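PDB 4CN9: proximal thread matrix protein 1 from Mytilus galloprovincialis, which is a collagen-binding matrix protein of the mussel byssus, probably acting through its tandem von Willebrand factor type A domains, one with zinc in its MIDAS motif. Local coordinates for residues D61-I66 / G138-G143; D174-A179 / G205-E210. One frame throughout, in Å; residues are numbered along the deposited sequence.

Both interactions converge on one zinc ion in the first von Willebrand factor type A domain, and share its three bound waters. Interaction 1 is the more enclosed: 61-66, at the end of a central strand, meets 138-143 through a zinc-bound water and a few loose contacts, with no direct hydrogen bond. Interaction 2 is a larger surface contact between a loop and the loop and first turn leading into helix 208-214; 174-179 adds a carboxylate ligand and is held to 205-210 by the Glu210 carboxylate, backbone contacts and water. Probable hydrogen bonds from Thr140 N to Asn178 OD1 and between Ser65 OG and Asp174 OD2 join them directly; Ser63, Ser65 and Asp174 share the metal.

Interaction 1. Residues D61-I66 / G138-G143; sequences DDSSSI and GQTEIG. With ZN (zinc ion), chain C.
Water 1 ties three groups together: it is bound to zinc at 2.1 Å, donates to Asp61 OD2 at 2.7 Å, and lies 2.6 Å from Thr140 OG1, to which it is hydrogen-bonded. Asp61 and Thr140 thus reach the metal only through water, as in the closed, ligand-free MIDAS of related vWA domains, where the threonine is second-shell; three waters complete the coordination. Thr140 OG1 stands beside its own backbone N, anti to the carbonyl carbon (chi1 -58°), and also packs on Ser63 CB; its CG2 lies 4.1 Å from Asp61 OD2, the two side chains crossing at about a right angle. The other carboxylate oxygen organises the serines' loop. Asp61 OD1 accepts from Ser63 N in an Asx turn and from Ser63 OG at 2.6 Å, the latter on the syn side and 19° out of the carboxylate plane. That bond orients Ser63 OG, which ligates zinc at 2.2 Å; Ser65 OG binds zinc at 2.0 Å. Asp61 ends strand 54-61 and helix 64-69 begins just beyond the turn; facing them, 138-143 leads into helix 142-153, with Phe106 of the adjacent strand 100-106 against both Asp61 and Thr140.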
loop_
_atom_site.group_PDB
_atom_site.type_symbol
_atom_site.label_atom_id
_atom_site.label_comp_id
_atom_site.label_asym_id
_atom_site.label_seq_id
_atom_site.Cartn_x
_atom_site.Cartn_y
_atom_site.Cartn_z
ATOM N N ASP A 61 4.697 11.265 -17.413
ATOM C CA ASP A 61 5.468 10.594 -18.478
ATOM C C ASP A 61 5.427 11.453 -19.746
ATOM O O ASP A 61 4.334 11.751 -20.241
ATOM C CB ASP A 61 4.839 9.210 -18.714
ATOM C CG ASP A 61 5.581 8.336 -19.750
ATOM O OD1 ASP A 61 6.166 8.840 -20.735
ATOM O OD2 ASP A 61 5.532 7.099 -19.575
ATOM N N ASP A 62 6.593 11.898 -20.247
ATOM C CA ASP A 62 6.622 12.609 -21.539
ATOM C C ASP A 62 7.447 11.881 -22.596
ATOM O O ASP A 62 8.115 12.501 -23.413
ATOM C CB ASP A 62 6.997 14.106 -21.405
ATOM C CG ASP A 62 8.434 14.355 -20.930
ATOM O OD1 ASP A 62 9.147 13.422 -20.503
ATOM O OD2 ASP A 62 8.843 15.538 -20.984
ATOM N N SER A 63 7.351 10.554 -22.588
ATOM C CA SER A 63 7.993 9.703 -23.596
ATOM C C SER A 63 7.317 9.819 -24.964
ATOM O O SER A 63 6.119 10.098 -25.066
ATOM C CB SER A 63 7.987 8.225 -23.157
ATOM O OG SER A 63 6.665 7.690 -23.049
ATOM N N SER A 64 8.097 9.571 -26.014
ATOM C CA SER A 64 7.635 9.729 -27.392
ATOM C C SER A 64 6.514 8.760 -27.752
ATOM O O SER A 64 5.719 9.041 -28.642
ATOM C CB SER A 64 8.808 9.539 -28.364
ATOM O OG SER A 64 9.358 8.247 -28.227
ATOM N N SER A 65 6.453 7.622 -27.071
ATOM C CA SER A 65 5.374 6.649 -27.285
ATOM C C SER A 65 3.975 7.284 -27.236
ATOM O O SER A 65 3.066 6.875 -27.961
ATOM C CB SER A 65 5.453 5.542 -26.233
ATOM O OG SER A 65 5.157 6.058 -24.948
ATOM N N ILE A 66 3.813 8.289 -26.383
ATOM C CA ILE A 66 2.530 8.926 -26.177
ATOM C C ILE A 66 2.102 9.734 -27.393
ATOM O O ILE A 66 0.934 9.697 -27.785
ATOM C CB ILE A 66 2.572 9.847 -24.943
ATOM C CG1 ILE A 66 2.888 9.000 -23.705
ATOM C CG2 ILE A 66 1.237 10.608 -24.794
ATOM C CD1 ILE A 66 3.103 9.782 -22.445
ATOM N N GLY A 138 13.158 9.247 -25.493
ATOM C CA GLY A 138 13.252 7.918 -26.074
ATOM C C GLY A 138 13.438 6.796 -25.067
ATOM O O GLY A 138 13.680 5.659 -25.454
ATOM N N GLN A 139 13.328 7.129 -23.781
ATOM C CA GLN A 139 13.498 6.198 -22.675
ATOM C C GLN A 139 12.406 6.481 -21.643
ATOM O O GLN A 139 11.795 7.544 -21.668
ATOM C CB GLN A 139 14.832 6.418 -21.961
ATOM C CG GLN A 139 16.076 6.280 -22.797
ATOM C CD GLN A 139 17.334 6.456 -21.965
ATOM O OE1 GLN A 139 17.293 7.023 -20.866
ATOM N NE2 GLN A 139 18.463 5.965 -22.476
ATOM N N THR A 140 12.213 5.560 -20.703
ATOM C CA THR A 140 11.274 5.776 -19.593
ATOM C C THR A 140 11.955 5.501 -18.247
ATOM O O THR A 140 12.083 4.351 -17.826
ATOM C CB THR A 140 10.025 4.882 -19.749
ATOM O OG1 THR A 140 9.398 5.159 -21.002
ATOM C CG2 THR A 140 9.012 5.121 -18.622
ATOM N N GLU A 141 12.399 6.557 -17.573
ATOM C CA GLU A 141 13.144 6.404 -16.327
ATOM C C GLU A 141 12.261 6.701 -15.122
ATOM O O GLU A 141 12.360 7.771 -14.517
ATOM C CB GLU A 141 14.355 7.337 -16.296
ATOM C CG GLU A 141 15.354 7.147 -17.411
ATOM C CD GLU A 141 16.476 8.195 -17.350
ATOM O OE1 GLU A 141 17.005 8.447 -16.251
ATOM O OE2 GLU A 141 16.817 8.782 -18.390
ATOM N N ILE A 142 11.422 5.737 -14.761
ATOM C CA ILE A 142 10.509 5.905 -13.646
ATOM C C ILE A 142 11.298 6.138 -12.350
ATOM O O ILE A 142 10.954 6.998 -11.535
ATOM C CB ILE A 142 9.573 4.674 -13.508
ATOM C CG1 ILE A 142 8.666 4.569 -14.748
ATOM C CG2 ILE A 142 8.769 4.754 -12.216
ATOM C CD1 ILE A 142 7.582 3.473 -14.681
ATOM N N GLY A 143 12.350 5.358 -12.150
ATOM C CA GLY A 143 13.126 5.461 -10.928
ATOM C C GLY A 143 13.838 6.795 -10.807
ATOM O O GLY A 143 13.915 7.353 -9.712
HETATM ZN ZN ZN C . 6.135 5.594 -23.214
HETATM O O HOH W 1 6.785 5.410 -21.245
HETATM O O HOH W 2 7.984 5.141 -24.051
HETATM O O HOH W 3 5.775 3.527 -23.476
#

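Interaction 2. Residues D174-A179 / G205-E210; sequences DGKSNA and GFVKTE. With ZN (zinc ion), chain C.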
loop_
_atom_site.group_PDB
_atom_site.type_symbol
_atom_site.label_atom_id
_atom_site.label_comp_id
_atom_site.label_asym_id
_atom_site.label_seq_id
_atom_site.Cartn_x
_atom_site.Cartn_y
_atom_site.Cartn_z
ATOM N N ASP A 174 2.845 5.381 -19.526
ATOM C CA ASP A 174 2.394 4.440 -20.539
ATOM C C ASP A 174 3.480 3.425 -20.855
ATOM O O ASP A 174 3.432 2.747 -21.893
ATOM C CB ASP A 174 1.957 5.175 -21.816
ATOM C CG ASP A 174 3.127 5.532 -22.738
ATOM O OD1 ASP A 174 4.268 5.789 -22.255
ATOM O OD2 ASP A 174 2.883 5.560 -23.965
ATOM N N GLY A 175 4.455 3.295 -19.963
ATOM C CA GLY A 175 5.602 2.457 -20.264
ATOM C C GLY A 175 6.167 1.718 -19.071
ATOM O O GLY A 175 5.689 1.840 -17.943
ATOM N N LYS A 176 7.209 0.940 -19.321
ATOM C CA LYS A 176 7.908 0.267 -18.241
ATOM C C LYS A 176 9.270 0.913 -18.105
ATOM O O LYS A 176 9.819 1.421 -19.074
ATOM C CB LYS A 176 8.033 -1.236 -18.510
ATOM C CG LYS A 176 8.918 -1.596 -19.674
ATOM C CD LYS A 176 9.050 -3.110 -19.794
ATOM C CE LYS A 176 9.585 -3.507 -21.159
ATOM N NZ LYS A 176 9.650 -4.988 -21.326
ATOM N N SER A 177 9.793 0.928 -16.888
ATOM C CA SER A 177 11.060 1.588 -16.613
ATOM C C SER A 177 12.137 0.797 -17.343
ATOM O O SER A 177 12.241 -0.415 -17.155
ATOM C CB SER A 177 11.332 1.596 -15.106
ATOM O OG SER A 177 12.283 2.584 -14.752
ATOM N N ASN A 178 12.935 1.463 -18.172
ATOM C CA ASN A 178 13.955 0.744 -18.950
ATOM C C ASN A 178 15.318 1.409 -18.962
ATOM O O ASN A 178 16.151 1.083 -19.801
ATOM C CB ASN A 178 13.486 0.508 -20.390
ATOM C CG ASN A 178 13.243 1.805 -21.156
ATOM O OD1 ASN A 178 13.419 2.892 -20.630
ATOM N ND2 ASN A 178 12.852 1.679 -22.413
ATOM N N ALA A 179 15.543 2.331 -18.028
ATOM C CA ALA A 179 16.826 3.000 -17.889
ATOM C C ALA A 179 16.836 3.831 -16.608
ATOM O O ALA A 179 15.798 4.035 -15.986
ATOM C CB ALA A 179 17.101 3.876 -19.105
ATOM N N GLY A 205 1.715 -0.818 -22.514
ATOM C CA GLY A 205 3.170 -0.785 -22.411
ATOM C C GLY A 205 3.759 -0.790 -21.004
ATOM O O GLY A 205 4.940 -1.100 -20.825
ATOM N N PHE A 206 2.952 -0.441 -20.007
ATOM C CA PHE A 206 3.392 -0.485 -18.613
ATOM C C PHE A 206 3.304 -1.931 -18.090
ATOM O O PHE A 206 2.607 -2.768 -18.675
ATOM C CB PHE A 206 2.542 0.469 -17.750
ATOM C CG PHE A 206 1.153 -0.046 -17.450
ATOM C CD1 PHE A 206 0.921 -0.836 -16.338
ATOM C CD2 PHE A 206 0.082 0.261 -18.282
ATOM C CE1 PHE A 206 -0.338 -1.318 -16.064
ATOM C CE2 PHE A 206 -1.194 -0.221 -18.010
ATOM C CZ PHE A 206 -1.404 -1.002 -16.904
ATOM N N VAL A 207 4.023 -2.236 -17.011
ATOM C CA VAL A 207 3.846 -3.530 -16.362
ATOM C C VAL A 207 3.290 -3.378 -14.936
ATOM O O VAL A 207 3.828 -2.645 -14.074
ATOM C CB VAL A 207 5.105 -4.455 -16.452
ATOM C CG1 VAL A 207 6.062 -3.989 -17.555
ATOM C CG2 VAL A 207 5.803 -4.605 -15.119
ATOM N N LYS A 208 2.179 -4.066 -14.709
ATOM C CA LYS A 208 1.372 -3.818 -13.525
ATOM C C LYS A 208 2.099 -4.132 -12.229
ATOM O O LYS A 208 1.976 -3.398 -11.245
ATOM C CB LYS A 208 0.059 -4.594 -13.603
ATOM C CG LYS A 208 -0.901 -4.208 -12.504
ATOM C CD LYS A 208 -2.239 -4.891 -12.670
ATOM C CE LYS A 208 -3.170 -4.561 -11.524
ATOM N NZ LYS A 208 -4.282 -5.537 -11.465
ATOM N N THR A 209 2.874 -5.206 -12.219
ATOM C CA THR A 209 3.564 -5.600 -10.997
ATOM C C THR A 209 4.634 -4.588 -10.611
ATOM O O THR A 209 4.909 -4.408 -9.435
ATOM C CB THR A 209 4.182 -6.998 -11.125
ATOM O OG1 THR A 209 4.885 -7.093 -12.369
ATOM C CG2 THR A 209 3.087 -8.052 -11.085
ATOM N N GLU A 210 5.229 -3.927 -11.602
ATOM C CA GLU A 210 6.200 -2.863 -11.332
ATOM C C GLU A 210 5.511 -1.669 -10.676
ATOM O O GLU A 210 6.007 -1.098 -9.706
ATOM C CB GLU A 210 6.904 -2.432 -12.628
ATOM C CG GLU A 210 7.621 -1.083 -12.550
ATOM C CD GLU A 210 8.451 -0.792 -13.796
ATOM O OE1 GLU A 210 9.615 -1.261 -13.851
ATOM O OE2 GLU A 210 7.941 -0.100 -14.720
HETATM ZN ZN ZN C . 6.135 5.594 -23.214
HETATM O O HOH W 4 1.021 1.730 -22.907
HETATM O O HOH W 3 5.775 3.527 -23.476
HETATM O O HOH W 5 5.467 0.047 -15.760
HETATM O O HOH W 1 6.785 5.410 -21.245
HETATM O O HOH W 2 7.984 5.141 -24.051
#
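Glu210 reaches from the first turn of helix 208-214 to Ser177, gripping the backbone of the loop that carries Asp174. Its CB points toward that loop, CG is anti to the backbone N (chi1 163°), and the chain runs on extended to CD, which comes within 4.0 Å of Ser177 CB. At the tip the two oxygens differ. OE1 lies against Ser177 CB at 3.6 Å, whereas OE2 takes the Ser177 N-H on its syn lone pair, 3.0 Å from N, in a nearly straight bond (165°). OE2 also packs on Lys176 CA and accepts from water 5, which in turn donates to Gly175 O and accepts from Val207 N. One carboxylate oxygen therefore holds both the loop amide and a water that bridges the two backbones. Beside it, Val207 CG1 packs on Lys176 CB at 3.5 Å and on its CD, before the rest of the lysine leads away. Nearer the metal the backbones meet closely: Phe206 CA donates a CA-H...O contact to Gly175 O (3.3 Å), and water 4 links Asp174 O to Gly205 N. Phe206 N is buried without a partner. With a single direct hydrogen bond, the junction relies largely on water and on a carboxylate probably charged. Across it the MIDAS aspartate is held through its backbone, Asp174 O accepting from water 4 and from the zinc-bound water 3, while Asp174 OD1 binds zinc at 2.1 Å and OD2 probably pairs with Ser65 OG.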